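Local coordinates for protein D-alanyl-D-alanine carboxypeptidase (Vibrio cholerae, PDB 5TR7) that probably removes the terminal D-alanine from peptidoglycan precursor peptides, as a penicillin-binding serine carboxypeptidase of the S11 family, at residues H109-T113 / E114-V118. Residues are numbered along the deposited sequence; the frame is centred on the assembly and turned at random.
Sequences HVAGT and EDAFV
Thr113 is the N-cap of the helix that starts at Glu114, and its hydroxyl and carbonyl oxygens meet the backbone N-H groups of Ala116 and Phe117 at a short turn joining helix 100-111 to helix 114-127. Gly112, with a positive phi, leaves the helical backbone after helix 100-111, and helix 114-127 sets off from the N-cap. OG1 of Thr113 sits between its own backbone N and carbonyl carbon (chi1 63°), which swings the hydroxyl over the first turn, where it accepts from Ala116 N at 3.1 Å along a nearly straight N-H line of 168°. The Thr113 carbonyl O accepts from Phe117 N at 3.1 Å, the i to i+4 bond that opens the new helix. Of these two N-H groups, that of Ala116 is bound by the cap side chain, while the Phe117 bond belongs to the regular helical pattern.

The apolar side of the corner is built by Ala111, whose methyl CB presses against the backbone of Phe117, 3.6 Å from its N, and lies 3.9 Å from CB of Ala116. Ala116 in turn places its CB 3.4 Å from the carbonyl O of Ala111. With CG anti to the backbone N (chi1 -176°), the Phe117 ring lies against Val110 and Ala107 of helix 100-111. Val110 CG1 meets the ring at its edge, near the ring plane, 3.9 Å from Phe117 CD1, and Val110 CB lies equally close to CD1. Thr41 and Val44 of helix 37-50 also touch this buried ring, tying the surface corner to the helical part of the penicillin-binding fold. The Glu114 side chain, extended beyond CG, carries OE1 to a hydrogen bond with Ser138 OG.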
loop_
_atom_site.group_PDB
_atom_site.type_symbol
_atom_site.label_atom_id
_atom_site.label_comp_id
_atom_site.label_asym_id
_atom_site.label_seq_id
_atom_site.Cartn_x
_atom_site.Cartn_y
_atom_site.Cartn_z
ATOM N N HIS A 109 -6.790 14.515 10.012
ATOM C CA HIS A 109 -5.735 15.429 10.498
ATOM C C HIS A 109 -5.141 16.218 9.319
ATOM O O HIS A 109 -4.733 17.356 9.454
ATOM C CB HIS A 109 -4.626 14.584 11.162
ATOM C CG HIS A 109 -3.492 15.376 11.709
ATOM N ND1 HIS A 109 -3.625 16.158 12.828
ATOM C CD2 HIS A 109 -2.197 15.483 11.330
ATOM C CE1 HIS A 109 -2.473 16.710 13.127
ATOM N NE2 HIS A 109 -1.591 16.340 12.219
ATOM N N VAL A 110 -5.035 15.558 8.167
ATOM C CA VAL A 110 -4.468 16.198 6.985
ATOM C C VAL A 110 -5.409 17.169 6.282
ATOM O O VAL A 110 -5.017 18.264 6.001
ATOM C CB VAL A 110 -3.954 15.167 5.964
ATOM C CG1 VAL A 110 -3.656 15.785 4.623
ATOM C CG2 VAL A 110 -2.706 14.472 6.474
ATOM N N ALA A 111 -6.642 16.776 6.022
ATOM C CA ALA A 111 -7.577 17.605 5.262
ATOM C C ALA A 111 -8.929 17.916 5.913
ATOM O O ALA A 111 -9.846 18.296 5.207
ATOM C CB ALA A 111 -7.786 16.924 3.904
ATOM N N GLY A 112 -9.052 17.752 7.240
ATOM C CA GLY A 112 -10.275 18.055 7.967
ATOM C C GLY A 112 -11.315 16.961 7.916
ATOM O O GLY A 112 -11.855 16.561 8.952
ATOM N N THR A 113 -11.627 16.479 6.717
ATOM C CA THR A 113 -12.647 15.454 6.560
ATOM C C THR A 113 -12.132 14.385 5.629
ATOM O O THR A 113 -11.276 14.662 4.767
ATOM C CB THR A 113 -13.876 16.023 5.861
ATOM O OG1 THR A 113 -13.481 16.432 4.556
ATOM C CG2 THR A 113 -14.468 17.211 6.630
ATOM N N GLU A 114 -12.689 13.178 5.737
ATOM C CA GLU A 114 -12.267 12.125 4.864
ATOM C C GLU A 114 -12.463 12.495 3.408
ATOM O O GLU A 114 -11.577 12.196 2.585
ATOM C CB GLU A 114 -12.875 10.739 5.172
ATOM C CG GLU A 114 -12.092 9.587 4.452
ATOM C CD GLU A 114 -12.596 8.195 4.823
ATOM O OE1 GLU A 114 -11.972 7.162 4.452
ATOM O OE2 GLU A 114 -13.625 8.114 5.508
ATOM N N ASP A 115 -13.560 13.169 3.079
ATOM C CA ASP A 115 -13.865 13.531 1.701
ATOM C C ASP A 115 -12.804 14.413 1.080
ATOM O O ASP A 115 -12.389 14.184 -0.053
ATOM C CB ASP A 115 -15.240 14.210 1.580
ATOM C CG ASP A 115 -16.401 13.271 1.844
ATOM O OD1 ASP A 115 -16.249 12.025 1.767
ATOM O OD2 ASP A 115 -17.496 13.800 2.097
ATOM N N ALA A 116 -12.387 15.450 1.787
ATOM C CA ALA A 116 -11.359 16.330 1.243
ATOM C C ALA A 116 -10.081 15.556 1.104
ATOM O O ALA A 116 -9.355 15.719 0.143
ATOM C CB ALA A 116 -11.175 17.544 2.133
ATOM N N PHE A 117 -9.797 14.643 2.025
ATOM C CA PHE A 117 -8.538 13.830 1.913
ATOM C C PHE A 117 -8.596 13.034 0.630
ATOM O O PHE A 117 -7.617 12.975 -0.111
ATOM C CB PHE A 117 -8.291 12.947 3.113
ATOM C CG PHE A 117 -6.990 12.194 3.066
ATOM C CD1 PHE A 117 -5.823 12.791 3.464
ATOM C CD2 PHE A 117 -6.940 10.880 2.594
ATOM C CE1 PHE A 117 -4.601 12.077 3.437
ATOM C CE2 PHE A 117 -5.751 10.193 2.521
ATOM C CZ PHE A 117 -4.578 10.776 2.993
ATOM N N VAL A 118 -9.774 12.516 0.325
ATOM C CA VAL A 118 -10.003 11.770 -0.928
ATOM C C VAL A 118 -9.756 12.689 -2.157
ATOM O O VAL A 118 -9.205 12.261 -3.162
ATOM C CB VAL A 118 -11.372 11.086 -0.954
ATOM C CG1 VAL A 118 -11.578 10.419 -2.272
ATOM C CG2 VAL A 118 -11.484 10.026 0.124
#